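Local structure of probable tRNA pseudouridine synthase D (Methanosarcina mazei, 1Z2Z) at residues A[273-281]-A[337-345]; A[294-302]-A[346-354]. The protein probably converts uridine 13 of transfer RNAs into pseudouridine, as a member of the TruD family of pseudouridine synthases. All coordinates share one frame; numbering follows the deposited sequence.

Interaction 1 of 2, residues A[273-281]-A[337-345]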
loop_
_atom_site.group_PDB
_atom_site.type_symbol
_atom_site.label_atom_id
_atom_site.label_comp_id
_atom_site.label_asym_id
_atom_site.label_seq_id
_atom_site.Cartn_x
_atom_site.Cartn_y
_atom_site.Cartn_z
ATOM N N TYR A 273 11.129 0.052 7.711
ATOM C CA TYR A 273 12.545 -0.124 7.379
ATOM C C TYR A 273 12.782 -1.425 6.656
ATOM O O TYR A 273 13.732 -1.552 5.886
ATOM C CB TYR A 273 13.409 -0.099 8.638
ATOM C CG TYR A 273 14.895 -0.180 8.352
ATOM C CD1 TYR A 273 15.502 0.710 7.464
ATOM C CD2 TYR A 273 15.702 -1.118 8.998
ATOM C CE1 TYR A 273 16.876 0.671 7.228
ATOM C CE2 TYR A 273 17.078 -1.165 8.770
ATOM C CZ TYR A 273 17.658 -0.267 7.886
ATOM O OH TYR A 273 19.022 -0.312 7.662
ATOM N N GLN A 274 11.919 -2.398 6.926
ATOM C CA GLN A 274 12.010 -3.697 6.281
ATOM C C GLN A 274 11.494 -3.580 4.869
ATOM O O GLN A 274 12.089 -4.101 3.920
ATOM C CB GLN A 274 11.177 -4.729 7.030
ATOM C CG GLN A 274 11.894 -5.310 8.214
ATOM C CD GLN A 274 11.082 -6.359 8.918
ATOM O OE1 GLN A 274 11.574 -7.009 9.834
ATOM N NE2 GLN A 274 9.830 -6.531 8.502
ATOM N N SER A 275 10.364 -2.898 4.734
ATOM C CA SER A 275 9.773 -2.701 3.423
ATOM C C SER A 275 10.776 -1.921 2.578
ATOM O O SER A 275 10.911 -2.159 1.382
ATOM C CB SER A 275 8.449 -1.953 3.576
ATOM O OG SER A 275 7.555 -2.737 4.346
ATOM N N TYR A 276 11.497 -1.010 3.217
ATOM C CA TYR A 276 12.496 -0.219 2.528
ATOM C C TYR A 276 13.538 -1.141 1.901
ATOM O O TYR A 276 13.751 -1.142 0.681
ATOM C CB TYR A 276 13.172 0.705 3.521
ATOM C CG TYR A 276 14.381 1.406 2.980
ATOM C CD1 TYR A 276 14.264 2.401 2.012
ATOM C CD2 TYR A 276 15.652 1.101 3.461
ATOM C CE1 TYR A 276 15.390 3.077 1.547
ATOM C CE2 TYR A 276 16.778 1.770 3.001
ATOM C CZ TYR A 276 16.641 2.754 2.049
ATOM O OH TYR A 276 17.768 3.411 1.612
ATOM N N ILE A 277 14.185 -1.929 2.757
ATOM C CA ILE A 277 15.213 -2.860 2.320
ATOM C C ILE A 277 14.652 -3.791 1.253
ATOM O O ILE A 277 15.311 -4.094 0.250
ATOM C CB ILE A 277 15.742 -3.664 3.518
ATOM C CG1 ILE A 277 16.468 -2.702 4.475
ATOM C CG2 ILE A 277 16.644 -4.791 3.028
ATOM C CD1 ILE A 277 16.729 -3.225 5.892
ATOM N N TYR A 278 13.417 -4.217 1.456
ATOM C CA TYR A 278 12.789 -5.094 0.498
ATOM C C TYR A 278 12.699 -4.445 -0.902
ATOM O O TYR A 278 12.904 -5.112 -1.918
ATOM C CB TYR A 278 11.415 -5.511 1.022
ATOM C CG TYR A 278 10.535 -6.093 -0.033
ATOM C CD1 TYR A 278 9.851 -5.277 -0.916
ATOM C CD2 TYR A 278 10.384 -7.460 -0.158
ATOM C CE1 TYR A 278 9.036 -5.807 -1.897
ATOM C CE2 TYR A 278 9.568 -8.004 -1.132
ATOM C CZ TYR A 278 8.894 -7.169 -1.996
ATOM O OH TYR A 278 8.055 -7.708 -2.946
ATOM N N ASN A 279 12.402 -3.150 -0.957
ATOM C CA ASN A 279 12.304 -2.447 -2.240
ATOM C C ASN A 279 13.639 -2.462 -2.953
ATOM O O ASN A 279 13.738 -2.853 -4.113
ATOM C CB ASN A 279 11.879 -0.990 -2.023
ATOM C CG ASN A 279 10.390 -0.840 -1.818
ATOM O OD1 ASN A 279 9.946 -0.016 -1.020
ATOM N ND2 ASN A 279 9.609 -1.624 -2.549
ATOM N N ILE A 280 14.668 -2.008 -2.254
ATOM C CA ILE A 280 16.007 -1.978 -2.820
ATOM C C ILE A 280 16.296 -3.331 -3.450
ATOM O O ILE A 280 16.593 -3.418 -4.643
ATOM C CB ILE A 280 17.035 -1.706 -1.729
ATOM C CG1 ILE A 280 16.615 -0.456 -0.953
ATOM C CG2 ILE A 280 18.393 -1.510 -2.333
ATOM C CD1 ILE A 280 17.549 -0.097 0.148
ATOM N N ILE A 281 16.185 -4.385 -2.635
ATOM C CA ILE A 281 16.440 -5.751 -3.080
ATOM C C ILE A 281 15.705 -6.111 -4.361
ATOM O O ILE A 281 16.297 -6.660 -5.292
ATOM C CB ILE A 281 16.052 -6.771 -1.993
ATOM C CG1 ILE A 281 17.055 -6.696 -0.834
ATOM C CG2 ILE A 281 15.996 -8.186 -2.584
ATOM C CD1 ILE A 281 16.636 -7.452 0.407
ATOM N N ILE A 337 8.315 -16.389 -6.612
ATOM C CA ILE A 337 9.672 -16.044 -6.182
ATOM C C ILE A 337 9.481 -15.009 -5.078
ATOM O O ILE A 337 8.685 -14.095 -5.233
ATOM C CB ILE A 337 10.500 -15.412 -7.348
ATOM C CG1 ILE A 337 10.644 -16.407 -8.505
ATOM C CG2 ILE A 337 11.870 -14.982 -6.854
ATOM C CD1 ILE A 337 11.246 -17.745 -8.102
ATOM N N THR A 338 10.186 -15.143 -3.964
ATOM C CA THR A 338 10.010 -14.180 -2.891
ATOM C C THR A 338 11.298 -13.430 -2.614
ATOM O O THR A 338 12.372 -13.837 -3.056
ATOM C CB THR A 338 9.554 -14.865 -1.595
ATOM O OG1 THR A 338 10.672 -15.515 -0.981
ATOM C CG2 THR A 338 8.491 -15.906 -1.904
ATOM N N ALA A 339 11.177 -12.323 -1.890
ATOM C CA ALA A 339 12.318 -11.493 -1.527
ATOM C C ALA A 339 12.291 -11.379 -0.018
ATOM O O ALA A 339 11.239 -11.474 0.597
ATOM C CB ALA A 339 12.193 -10.128 -2.159
ATOM N N PRO A 340 13.442 -11.145 0.597
ATOM C CA PRO A 340 13.518 -11.036 2.051
ATOM C C PRO A 340 13.103 -9.743 2.712
ATOM O O PRO A 340 13.374 -8.655 2.219
ATOM C CB PRO A 340 14.976 -11.345 2.335
ATOM C CG PRO A 340 15.658 -10.692 1.183
ATOM C CD PRO A 340 14.785 -11.115 -0.001
ATOM N N LEU A 341 12.433 -9.879 3.847
ATOM C CA LEU A 341 12.043 -8.732 4.642
ATOM C C LEU A 341 12.866 -8.962 5.910
ATOM O O LEU A 341 12.366 -9.453 6.919
ATOM C CB LEU A 341 10.533 -8.742 4.925
ATOM C CG LEU A 341 9.642 -7.894 3.999
ATOM C CD1 LEU A 341 8.184 -8.262 4.154
ATOM C CD2 LEU A 341 9.833 -6.435 4.325
ATOM N N PRO A 342 14.162 -8.628 5.850
ATOM C CA PRO A 342 15.152 -8.761 6.926
ATOM C C PRO A 342 14.652 -8.654 8.374
ATOM O O PRO A 342 13.847 -7.783 8.705
ATOM C CB PRO A 342 16.186 -7.680 6.581
ATOM C CG PRO A 342 15.438 -6.743 5.631
ATOM C CD PRO A 342 14.669 -7.723 4.808
ATOM N N GLY A 343 15.153 -9.557 9.221
ATOM C CA GLY A 343 14.807 -9.598 10.634
ATOM C C GLY A 343 15.914 -10.336 11.369
ATOM O O GLY A 343 17.087 -10.025 11.181
ATOM N N TYR A 344 15.571 -11.310 12.204
ATOM C CA TYR A 344 16.612 -12.059 12.897
ATOM C C TYR A 344 16.370 -13.546 12.711
ATOM O O TYR A 344 17.003 -14.379 13.361
ATOM C CB TYR A 344 16.637 -11.699 14.384
ATOM C CG TYR A 344 15.437 -12.164 15.184
ATOM C CD1 TYR A 344 15.174 -13.520 15.365
ATOM C CD2 TYR A 344 14.593 -11.249 15.800
ATOM C CE1 TYR A 344 14.109 -13.954 16.142
ATOM C CE2 TYR A 344 13.521 -11.673 16.582
ATOM C CZ TYR A 344 13.288 -13.026 16.750
ATOM O OH TYR A 344 12.254 -13.462 17.546
ATOM N N ASN A 345 15.453 -13.862 11.803
ATOM C CA ASN A 345 15.054 -15.237 11.506
ATOM C C ASN A 345 14.946 -15.327 9.986
ATOM O O ASN A 345 14.169 -16.115 9.440
ATOM C CB ASN A 345 13.693 -15.503 12.185
ATOM C CG ASN A 345 13.203 -16.947 12.047
ATOM O OD1 ASN A 345 12.731 -17.369 10.987
ATOM N ND2 ASN A 345 13.304 -17.706 13.136
#
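Tyr278 meets Ala339, Pro340 and Leu341 along its length and accounts for one of the larger shares of this contact. Tyr278 CB lies 3.8 Å from Leu341 CD2, with Pro340 O at about the same separation. With CG anti to the backbone N (chi1 164°), the ring is carried from the helix alongside the extended segment 337-345. Tyr278 CE2 is 3.5 Å from Ala339 CB, with CD2 a little farther, and the methyl approaches obliquely. Pro340 O sits at the ring's edge, near its plane. Beyond the segments, the OH is hydrogen-bonded to Glu387 O and to Asn168 O, while Phe170 makes an edge-to-face pair with the ring, so both the polar tip and the aromatic body are held in place.

Ile277 and Ile281, one turn apart on the helix, supply aliphatic partners. Ile277 CG2, placed anti to its backbone N, touches Pro342 CG at 3.5 Å, and Ile281 CD1 reaches Pro340 CG at 3.5 Å. Leu341 reaches Gln274 and Tyr278 instead: its side chain runs roughly perpendicular to that of Gln274, and Leu341 CD2 rests 3.5 Å from Gln274 CB. The closest CA pair, Gln274 and Leu341, is 5.3 Å apart, which brings the loop backbone close to the helix.

All ten touching residues are buried. Backbone hydrogen bonds also join Ala339 to Arg386 and Leu341 to Thr384, and Ile277 and Ile281 also touch helix 352-363. The geometry is that of a long helix, 263-287, packing through one face against an extended, proline-containing connection within the TRUD family region.

Interaction 2 of 2, residues A[294-302]-A[346-354]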
loop_
_atom_site.group_PDB
_atom_site.type_symbol
_atom_site.label_atom_id
_atom_site.label_comp_id
_atom_site.label_asym_id
_atom_site.label_seq_id
_atom_site.Cartn_x
_atom_site.Cartn_y
_atom_site.Cartn_z
ATOM N N ARG A 294 10.491 -16.214 -12.876
ATOM C CA ARG A 294 11.325 -17.368 -13.204
ATOM C C ARG A 294 12.286 -17.655 -12.055
ATOM O O ARG A 294 12.908 -16.744 -11.499
ATOM C CB ARG A 294 12.119 -17.134 -14.496
ATOM C CG ARG A 294 11.289 -17.295 -15.755
ATOM C CD ARG A 294 12.102 -17.034 -17.012
ATOM N NE ARG A 294 11.247 -17.024 -18.200
ATOM C CZ ARG A 294 11.611 -16.559 -19.395
ATOM N NH1 ARG A 294 12.826 -16.056 -19.578
ATOM N NH2 ARG A 294 10.754 -16.591 -20.409
ATOM N N ALA A 295 12.403 -18.924 -11.692
ATOM C CA ALA A 295 13.280 -19.298 -10.594
ATOM C C ALA A 295 14.685 -19.696 -11.059
ATOM O O ALA A 295 14.882 -20.100 -12.204
ATOM C CB ALA A 295 12.642 -20.438 -9.795
ATOM N N VAL A 296 15.659 -19.564 -10.162
ATOM C CA VAL A 296 17.045 -19.928 -10.452
ATOM C C VAL A 296 17.588 -20.763 -9.297
ATOM O O VAL A 296 16.828 -21.234 -8.453
ATOM C CB VAL A 296 17.955 -18.691 -10.618
ATOM C CG1 VAL A 296 17.459 -17.839 -11.763
ATOM C CG2 VAL A 296 18.008 -17.894 -9.323
ATOM N N GLU A 297 18.898 -20.950 -9.246
ATOM C CA GLU A 297 19.454 -21.746 -8.165
ATOM C C GLU A 297 19.407 -21.003 -6.834
ATOM O O GLU A 297 19.946 -19.905 -6.702
ATOM C CB GLU A 297 20.891 -22.157 -8.487
ATOM C CG GLU A 297 21.016 -23.133 -9.645
ATOM C CD GLU A 297 22.452 -23.537 -9.900
ATOM O OE1 GLU A 297 22.684 -24.397 -10.777
ATOM O OE2 GLU A 297 23.349 -22.991 -9.223
ATOM N N GLY A 298 18.755 -21.617 -5.851
ATOM C CA GLY A 298 18.646 -21.018 -4.533
ATOM C C GLY A 298 17.863 -19.722 -4.535
ATOM O O GLY A 298 18.232 -18.778 -3.842
ATOM N N ASP A 299 16.774 -19.691 -5.301
ATOM C CA ASP A 299 15.925 -18.510 -5.420
ATOM C C ASP A 299 14.970 -18.319 -4.223
ATOM O O ASP A 299 14.693 -17.181 -3.829
ATOM C CB ASP A 299 15.111 -18.587 -6.728
ATOM C CG ASP A 299 15.108 -17.271 -7.513
ATOM O OD1 ASP A 299 15.301 -16.198 -6.905
ATOM O OD2 ASP A 299 14.890 -17.307 -8.742
ATOM N N ILE A 300 14.487 -19.424 -3.646
ATOM C CA ILE A 300 13.541 -19.422 -2.509
ATOM C C ILE A 300 12.153 -18.936 -2.918
ATOM O O ILE A 300 11.952 -17.755 -3.191
ATOM C CB ILE A 300 14.010 -18.542 -1.310
ATOM C CG1 ILE A 300 15.213 -19.177 -0.616
ATOM C CG2 ILE A 300 12.890 -18.418 -0.276
ATOM C CD1 ILE A 300 15.679 -18.409 0.602
ATOM N N VAL A 301 11.191 -19.848 -2.947
ATOM C CA VAL A 301 9.836 -19.477 -3.324
ATOM C C VAL A 301 8.850 -19.716 -2.170
ATOM O O VAL A 301 9.252 -20.108 -1.068
ATOM C CB VAL A 301 9.379 -20.257 -4.606
ATOM C CG1 VAL A 301 10.402 -20.067 -5.717
ATOM C CG2 VAL A 301 9.201 -21.745 -4.307
ATOM N N CYS A 302 7.573 -19.438 -2.422
ATOM C CA CYS A 302 6.510 -19.648 -1.438
ATOM C C CYS A 302 5.342 -20.295 -2.176
ATOM O O CYS A 302 5.286 -20.288 -3.410
ATOM C CB CYS A 302 6.060 -18.325 -0.773
ATOM S SG CYS A 302 4.928 -17.238 -1.737
ATOM N N THR A 346 15.740 -14.502 9.307
ATOM C CA THR A 346 15.735 -14.459 7.847
ATOM C C THR A 346 16.656 -15.507 7.263
ATOM O O THR A 346 17.728 -15.775 7.801
ATOM C CB THR A 346 16.206 -13.093 7.307
ATOM O OG1 THR A 346 15.524 -12.034 7.997
ATOM C CG2 THR A 346 15.922 -12.995 5.806
ATOM N N GLU A 347 16.227 -16.077 6.144
ATOM C CA GLU A 347 16.988 -17.097 5.446
ATOM C C GLU A 347 17.366 -16.573 4.069
ATOM O O GLU A 347 16.585 -16.690 3.124
ATOM C CB GLU A 347 16.145 -18.361 5.290
ATOM C CG GLU A 347 16.838 -19.508 4.581
ATOM C CD GLU A 347 15.848 -20.538 4.064
ATOM O OE1 GLU A 347 14.928 -20.909 4.824
ATOM O OE2 GLU A 347 15.985 -20.987 2.902
ATOM N N PHE A 348 18.554 -15.988 3.952
ATOM C CA PHE A 348 19.008 -15.469 2.668
ATOM C C PHE A 348 18.939 -16.584 1.631
ATOM O O PHE A 348 19.057 -17.753 1.970
ATOM C CB PHE A 348 20.447 -14.952 2.776
ATOM C CG PHE A 348 20.665 -13.997 3.914
ATOM C CD1 PHE A 348 19.615 -13.217 4.401
ATOM C CD2 PHE A 348 21.925 -13.869 4.497
ATOM C CE1 PHE A 348 19.819 -12.319 5.459
ATOM C CE2 PHE A 348 22.145 -12.976 5.553
ATOM C CZ PHE A 348 21.089 -12.201 6.036
ATOM N N ALA A 349 18.734 -16.223 0.370
ATOM C CA ALA A 349 18.665 -17.212 -0.698
ATOM C C ALA A 349 20.087 -17.613 -1.124
ATOM O O ALA A 349 21.069 -17.069 -0.621
ATOM C CB ALA A 349 17.896 -16.637 -1.880
ATOM N N SER A 350 20.198 -18.569 -2.041
ATOM C CA SER A 350 21.512 -19.005 -2.507
ATOM C C SER A 350 21.656 -18.800 -4.002
ATOM O O SER A 350 20.663 -18.691 -4.719
ATOM C CB SER A 350 21.748 -20.483 -2.183
ATOM O OG SER A 350 21.981 -20.682 -0.797
ATOM N N GLY A 351 22.900 -18.758 -4.466
ATOM C CA GLY A 351 23.159 -18.568 -5.883
ATOM C C GLY A 351 23.202 -17.093 -6.234
ATOM O O GLY A 351 23.568 -16.264 -5.397
ATOM N N ILE A 352 22.829 -16.767 -7.470
ATOM C CA ILE A 352 22.814 -15.381 -7.926
ATOM C C ILE A 352 21.893 -14.512 -7.054
ATOM O O ILE A 352 22.303 -13.441 -6.585
ATOM C CB ILE A 352 22.353 -15.275 -9.399
ATOM C CG1 ILE A 352 23.384 -15.934 -10.320
ATOM C CG2 ILE A 352 22.152 -13.811 -9.775
ATOM C CD1 ILE A 352 22.947 -16.002 -11.777
ATOM N N PRO A 353 20.637 -14.958 -6.825
ATOM C CA PRO A 353 19.727 -14.152 -5.997
ATOM C C PRO A 353 20.261 -13.915 -4.587
ATOM O O PRO A 353 20.050 -12.849 -3.999
ATOM C CB PRO A 353 18.427 -14.961 -6.011
ATOM C CG PRO A 353 18.888 -16.362 -6.275
ATOM C CD PRO A 353 19.969 -16.185 -7.298
ATOM N N GLY A 354 20.958 -14.913 -4.057
ATOM C CA GLY A 354 21.527 -14.799 -2.728
ATOM C C GLY A 354 22.572 -13.703 -2.693
ATOM O O GLY A 354 22.737 -13.027 -1.677
#
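Val296 meets the ring of Pro353 tip to tip, its CG2 lying 3.3 Å from Pro353 CD and nearly as close to CG. With chi1 at -60°, CG2 lies between the backbone N and the carbonyl carbon, the branch that faces the proline. The carboxylate of Asp299 comes to another part of the same ring, its side chain crossing that of Pro353 at about a right angle, with Asp299 OD1 3.5 Å from Pro353 CB. OD2 of Asp299 forms a salt bridge with Arg285 and accepts a weak hydrogen bond from Val296 N (2.8 Å) within the same turn.

That turn is a type II beta turn from Val296 to Asp299, and it abuts the start of helix 352-363, where Gly351 occupies the N-cap position and Pro353 lies in the first turn. Gly298, at positive phi, lies next to Ser350, their CA atoms 4.0 Å apart. The hydrogen bond across the contact runs from Ser350 N to Gly298 O, 2.7 Å long and bent at the hydrogen (139°). It falls in the carbonyl plane on a lone pair, with a C=O...N angle of 131°. Gly351 CA adds a C-H...O contact to Glu297 O.

Farther along, Ile300 lays its CD1 3.8 Å from Ala349 CB and beside Glu347, whose side chain it crosses obliquely; Glu347 O is 3.2 Å from the same methyl, Ile300 CD1. Ser350 OG is hydrogen-bonded to Lys317, whose amino group also makes a long, weak ion pair with Glu347 OE2. Ala349 N is held by Glu357 OE2 from the following helix.

How the interactions relate
From the N terminus, helix 263-287 supplies residues 273-281, and the chain then passes through 294-302 before either contact is closed. Segment 337-345 returns to the helix, closing the loop of interaction 1 across 55 residues; the next segment, 346-354, reaches back to 294-302 and closes interaction 2 across 43. The two loops therefore cross, their segments alternating. Their centres lie 13 Å apart, and they meet at and just beyond the paired strands 301-302 and 336-337: Thr338 N is 3.2 Å from Ile300 O, a probable hydrogen bond, and Ile337 CD1 packs on Val301 CG1. The two contacts tie helix 263-287, this small antiparallel sheet and the start of helix 352-363 together.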